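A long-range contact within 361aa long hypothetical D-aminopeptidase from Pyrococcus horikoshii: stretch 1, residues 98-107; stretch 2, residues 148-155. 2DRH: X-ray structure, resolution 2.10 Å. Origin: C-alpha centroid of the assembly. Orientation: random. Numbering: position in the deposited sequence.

Stretch 1 (98-107) LTNTLSIGTA
Stretch 2 148-155: HVKREHVV

No hydrogen bond joins the two stretches, although polar side chains make up much of one side of the contact: a single methyl of V149, CG2, lies among the polar groups of three residues. It is 3.4 Å from T99 OG1, 3.8 Å from N100 ND2 and 3.5 Å from S103 OG. The contact therefore rests on van der Waals packing, and the two stretches together bury 307 Å².

Stretch 1 enters as a strand, with L98 at phi/psi -124/142, T99 nearly fully extended at -164/-167 and N100 at -83/158. The chain then turns through T101 (-45/-51), L102 (-80/-4) and S103 (-100/5), and the turn is closed by a backbone hydrogen bond from S103 N to N100 O (3.0 Å). I104 to A107 are helical, and A107 N donates to S103 O at 2.8 Å. T99 (chi1 t), N100 (chi1 p, chi2 70°) and S103 (chi1 m) all direct their CA-to-CB bonds toward stretch 2. Within the turn, N100 ND2 lies 2.8 Å from S103 OG, so the two groups that V149 CG2 meets here are themselves close together.

Stretch 2 begins with H148 at -82/-17, extends through V149 (-67/133) and K150 (-111/152), and turns helical in the following residues. Backbone hydrogen bonds run from H153 N to K150 O (2.8 Å) and from V154 N to R151 O (3.0 Å). V149, chi1 t, points toward stretch 1, and its CA lies 6.3 Å from that of S103.

The second focus is T106, whose CA is 5.6 Å from the CA of R151. With chi1 m, its CG2 packs against backbone: 3.3 Å from V149 O, 3.7 Å from K150 C and 3.5 Å from R151 N. T106 OG1 is hydrogen-bonded elsewhere in the structure. R151 (chi1 p, chi2 t, chi3 m) sets its CA-to-CB bond sideways, and the end of its side chain leads away.

Further along, V154, chi1 t, points toward stretch 1 and brings CG2 to 3.7 Å from A107 CA. The CB of A107 is itself directed away, so the approach is closer to the backbone than to the methyl, with A107 CB 4.4 Å from V154 CG2. K150 (chi1 m, chi2 t, chi3 p, chi4 m) also points away, and its NZ forms a salt bridge with E152 OE1 at 2.6 Å within its own stretch.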

ATOM      1  N   LEU A  98     -16.418   7.383 -16.772  1.00 20.07           N
ATOM      2  CA  LEU A  98     -16.417   5.944 -16.932  1.00 19.59           C
ATOM      3  C   LEU A  98     -16.650   5.662 -18.409  1.00 19.61           C
ATOM      4  O   LEU A  98     -17.420   6.367 -19.064  1.00 18.57           O
ATOM      5  CB  LEU A  98     -17.535   5.315 -16.097  1.00 17.54           C
ATOM      6  CG  LEU A  98     -17.617   5.772 -14.632  1.00 17.30           C
ATOM      7  CD1 LEU A  98     -18.684   4.968 -13.902  1.00 16.26           C
ATOM      8  CD2 LEU A  98     -16.276   5.600 -13.959  1.00 15.50           C
ATOM      9  N   THR A  99     -15.965   4.650 -18.930  1.00 17.73           N
ATOM     10  CA  THR A  99     -16.119   4.257 -20.324  1.00 17.80           C
ATOM     11  C   THR A  99     -15.525   2.864 -20.526  1.00 18.36           C
ATOM     12  O   THR A  99     -15.263   2.161 -19.555  1.00 17.57           O
ATOM     13  CB  THR A  99     -15.450   5.262 -21.275  1.00 17.86           C
ATOM     14  OG1 THR A  99     -15.822   4.944 -22.620  1.00 19.52           O
ATOM     15  CG2 THR A  99     -13.924   5.234 -21.133  1.00 17.73           C
ATOM     16  N   ASN A 100     -15.327   2.444 -21.771  1.00 19.54           N
ATOM     17  CA  ASN A 100     -14.774   1.112 -21.989  1.00 18.84           C
ATOM     18  C   ASN A 100     -13.253   1.127 -21.879  1.00 17.87           C
ATOM     19  O   ASN A 100     -12.607   2.169 -22.043  1.00 17.30           O
ATOM     20  CB  ASN A 100     -15.224   0.537 -23.343  1.00 19.96           C
ATOM     21  CG  ASN A 100     -14.592   1.241 -24.525  1.00 23.10           C
ATOM     22  OD1 ASN A 100     -13.393   1.108 -24.777  1.00 22.83           O
ATOM     23  ND2 ASN A 100     -15.398   1.999 -25.262  1.00 24.04           N
ATOM     24  N   THR A 101     -12.685  -0.039 -21.604  1.00 17.79           N
ATOM     25  CA  THR A 101     -11.243  -0.172 -21.431  1.00 17.75           C
ATOM     26  C   THR A 101     -10.370   0.529 -22.463  1.00 18.81           C
ATOM     27  O   THR A 101      -9.458   1.273 -22.098  1.00 19.70           O
ATOM     28  CB  THR A 101     -10.824  -1.652 -21.393  1.00 16.56           C
ATOM     29  OG1 THR A 101     -11.690  -2.364 -20.504  1.00 14.45           O
ATOM     30  CG2 THR A 101      -9.371  -1.788 -20.893  1.00 14.70           C
ATOM     31  N   LEU A 102     -10.638   0.298 -23.745  1.00 18.96           N
ATOM     32  CA  LEU A 102      -9.823   0.891 -24.796  1.00 19.00           C
ATOM     33  C   LEU A 102     -10.116   2.345 -25.137  1.00 20.60           C
ATOM     34  O   LEU A 102      -9.416   2.933 -25.958  1.00 20.40           O
ATOM     35  CB  LEU A 102      -9.901   0.034 -26.060  1.00 21.02           C
ATOM     36  CG  LEU A 102      -8.889  -1.116 -26.196  1.00 22.81           C
ATOM     37  CD1 LEU A 102      -8.679  -1.812 -24.876  1.00 23.85           C
ATOM     38  CD2 LEU A 102      -9.385  -2.094 -27.248  1.00 22.56           C
ATOM     39  N   SER A 103     -11.134   2.932 -24.513  1.00 22.21           N
ATOM     40  CA  SER A 103     -11.467   4.340 -24.767  1.00 22.11           C
ATOM     41  C   SER A 103     -10.927   5.281 -23.685  1.00 23.29           C
ATOM     42  O   SER A 103     -11.194   6.487 -23.724  1.00 25.16           O
ATOM     43  CB  SER A 103     -12.985   4.534 -24.858  1.00 22.63           C
ATOM     44  OG  SER A 103     -13.538   3.924 -26.013  1.00 22.56           O
ATOM     45  N   ILE A 104     -10.164   4.756 -22.727  1.00 22.61           N
ATOM     46  CA  ILE A 104      -9.655   5.611 -21.658  1.00 21.43           C
ATOM     47  C   ILE A 104      -8.807   6.770 -22.176  1.00 22.08           C
ATOM     48  O   ILE A 104      -8.833   7.869 -21.609  1.00 20.94           O
ATOM     49  CB  ILE A 104      -8.831   4.824 -20.607  1.00 22.18           C
ATOM     50  CG1 ILE A 104      -7.608   4.180 -21.258  1.00 21.90           C
ATOM     51  CG2 ILE A 104      -9.720   3.787 -19.927  1.00 22.10           C
ATOM     52  CD1 ILE A 104      -6.592   3.666 -20.251  1.00 22.85           C
ATOM     53  N   GLY A 105      -8.062   6.529 -23.250  1.00 20.27           N
ATOM     54  CA  GLY A 105      -7.242   7.583 -23.812  1.00 21.01           C
ATOM     55  C   GLY A 105      -8.133   8.675 -24.373  1.00 22.49           C
ATOM     56  O   GLY A 105      -7.885   9.868 -24.170  1.00 20.74           O
ATOM     57  N   THR A 106      -9.186   8.263 -25.076  1.00 22.15           N
ATOM     58  CA  THR A 106     -10.119   9.213 -25.664  1.00 24.05           C
ATOM     59  C   THR A 106     -10.817   9.995 -24.553  1.00 23.24           C
ATOM     60  O   THR A 106     -11.018  11.202 -24.661  1.00 23.93           O
ATOM     61  CB  THR A 106     -11.199   8.496 -26.493  1.00 24.86           C
ATOM     62  OG1 THR A 106     -10.574   7.611 -27.433  1.00 26.85           O
ATOM     63  CG2 THR A 106     -12.054   9.513 -27.242  1.00 24.90           C
ATOM     64  N   ALA A 107     -11.184   9.289 -23.488  1.00 23.22           N
ATOM     65  CA  ALA A 107     -11.871   9.891 -22.353  1.00 23.57           C
ATOM     66  C   ALA A 107     -11.008  10.980 -21.739  1.00 23.98           C
ATOM     67  O   ALA A 107     -11.497  12.054 -21.400  1.00 24.34           O
ATOM     68  CB  ALA A 107     -12.201   8.822 -21.313  1.00 22.65           C
ATOM     69  N   HIS A 148     -15.109   3.635 -30.457  1.00 23.33           N
ATOM     70  CA  HIS A 148     -16.197   4.452 -30.976  1.00 24.12           C
ATOM     71  C   HIS A 148     -16.521   5.668 -30.117  1.00 24.07           C
ATOM     72  O   HIS A 148     -17.170   6.607 -30.578  1.00 24.35           O
ATOM     73  CB  HIS A 148     -17.422   3.557 -31.189  1.00 23.23           C
ATOM     74  CG  HIS A 148     -17.152   2.424 -32.126  1.00 24.45           C
ATOM     75  ND1 HIS A 148     -16.859   2.619 -33.460  1.00 24.95           N
ATOM     76  CD2 HIS A 148     -17.024   1.094 -31.905  1.00 25.58           C
ATOM     77  CE1 HIS A 148     -16.560   1.461 -34.018  1.00 25.58           C
ATOM     78  NE2 HIS A 148     -16.651   0.520 -33.096  1.00 24.85           N
ATOM     79  N   VAL A 149     -16.057   5.659 -28.872  1.00 24.30           N
ATOM     80  CA  VAL A 149     -16.276   6.799 -27.995  1.00 23.67           C
ATOM     81  C   VAL A 149     -15.477   7.959 -28.572  1.00 25.44           C
ATOM     82  O   VAL A 149     -14.311   7.792 -28.927  1.00 24.83           O
ATOM     83  CB  VAL A 149     -15.750   6.537 -26.575  1.00 22.39           C
ATOM     84  CG1 VAL A 149     -15.727   7.839 -25.791  1.00 24.47           C
ATOM     85  CG2 VAL A 149     -16.617   5.506 -25.877  1.00 21.75           C
ATOM     86  N   LYS A 150     -16.101   9.128 -28.676  1.00 25.22           N
ATOM     87  CA  LYS A 150     -15.407  10.297 -29.197  1.00 24.99           C
ATOM     88  C   LYS A 150     -15.202  11.305 -28.075  1.00 24.74           C
ATOM     89  O   LYS A 150     -15.986  11.356 -27.123  1.00 24.53           O
ATOM     90  CB  LYS A 150     -16.199  10.946 -30.335  1.00 27.45           C
ATOM     91  CG  LYS A 150     -16.381  10.058 -31.557  1.00 29.65           C
ATOM     92  CD  LYS A 150     -16.958  10.838 -32.736  1.00 34.21           C
ATOM     93  CE  LYS A 150     -15.885  11.659 -33.457  1.00 36.72           C
ATOM     94  NZ  LYS A 150     -15.124  12.584 -32.557  1.00 39.19           N
ATOM     95  N   ARG A 151     -14.146  12.102 -28.188  1.00 23.53           N
ATOM     96  CA  ARG A 151     -13.853  13.097 -27.179  1.00 24.96           C
ATOM     97  C   ARG A 151     -15.052  13.995 -26.870  1.00 24.65           C
ATOM     98  O   ARG A 151     -15.296  14.308 -25.708  1.00 23.76           O
ATOM     99  CB  ARG A 151     -12.639  13.936 -27.601  1.00 25.21           C
ATOM    100  CG  ARG A 151     -12.737  14.601 -28.964  1.00 27.07           C
ATOM    101  CD  ARG A 151     -11.354  15.029 -29.437  1.00 28.26           C
ATOM    102  NE  ARG A 151     -10.674  15.869 -28.453  1.00 30.25           N
ATOM    103  CZ  ARG A 151      -9.356  16.028 -28.392  1.00 31.21           C
ATOM    104  NH1 ARG A 151      -8.567  15.401 -29.262  1.00 29.79           N
ATOM    105  NH2 ARG A 151      -8.824  16.813 -27.461  1.00 29.06           N
ATOM    106  N   GLU A 152     -15.812  14.386 -27.892  1.00 26.01           N
ATOM    107  CA  GLU A 152     -16.977  15.251 -27.677  1.00 27.44           C
ATOM    108  C   GLU A 152     -18.006  14.564 -26.792  1.00 27.53           C
ATOM    109  O   GLU A 152     -18.773  15.230 -26.089  1.00 26.66           O
ATOM    110  CB  GLU A 152     -17.678  15.620 -28.990  1.00 27.85           C
ATOM    111  CG  GLU A 152     -16.792  16.028 -30.135  1.00 30.81           C
ATOM    112  CD  GLU A 152     -16.305  14.835 -30.929  1.00 32.15           C
ATOM    113  OE1 GLU A 152     -15.422  14.110 -30.435  1.00 31.42           O
ATOM    114  OE2 GLU A 152     -16.820  14.614 -32.045  1.00 36.23           O
ATOM    115  N   HIS A 153     -18.038  13.234 -26.851  1.00 25.86           N
ATOM    116  CA  HIS A 153     -18.987  12.460 -26.052  1.00 26.92           C
ATOM    117  C   HIS A 153     -18.744  12.698 -24.567  1.00 26.90           C
ATOM    118  O   HIS A 153     -19.684  12.727 -23.772  1.00 26.89           O
ATOM    119  CB  HIS A 153     -18.860  10.968 -26.379  1.00 27.33           C
ATOM    120  CG  HIS A 153     -19.290  10.619 -27.771  1.00 28.69           C
ATOM    121  ND1 HIS A 153     -18.895   9.460 -28.405  1.00 27.16           N
ATOM    122  CD2 HIS A 153     -20.084  11.277 -28.652  1.00 27.43           C
ATOM    123  CE1 HIS A 153     -19.426   9.419 -29.616  1.00 26.53           C
ATOM    124  NE2 HIS A 153     -20.152  10.511 -29.790  1.00 26.93           N
ATOM    125  N   VAL A 154     -17.479  12.888 -24.206  1.00 27.31           N
ATOM    126  CA  VAL A 154     -17.111  13.126 -22.818  1.00 27.58           C
ATOM    127  C   VAL A 154     -17.613  14.492 -22.349  1.00 27.44           C
ATOM    128  O   VAL A 154     -18.133  14.622 -21.241  1.00 27.87           O
ATOM    129  CB  VAL A 154     -15.584  13.063 -22.626  1.00 27.66           C
ATOM    130  CG1 VAL A 154     -15.238  13.317 -21.158  1.00 27.25           C
ATOM    131  CG2 VAL A 154     -15.062  11.704 -23.071  1.00 28.42           C
ATOM    132  N   VAL A 155     -17.447  15.507 -23.187  1.00 26.80           N
ATOM    133  CA  VAL A 155     -17.905  16.844 -22.843  1.00 27.22           C
ATOM    134  C   VAL A 155     -19.432  16.852 -22.744  1.00 28.05           C
ATOM    135  O   VAL A 155     -20.001  17.482 -21.853  1.00 27.77           O
ATOM    136  CB  VAL A 155     -17.457  17.883 -23.898  1.00 28.49           C
ATOM    137  CG1 VAL A 155     -18.021  19.266 -23.544  1.00 27.06           C
ATOM    138  CG2 VAL A 155     -15.922  17.937 -23.962  1.00 24.74           C
TER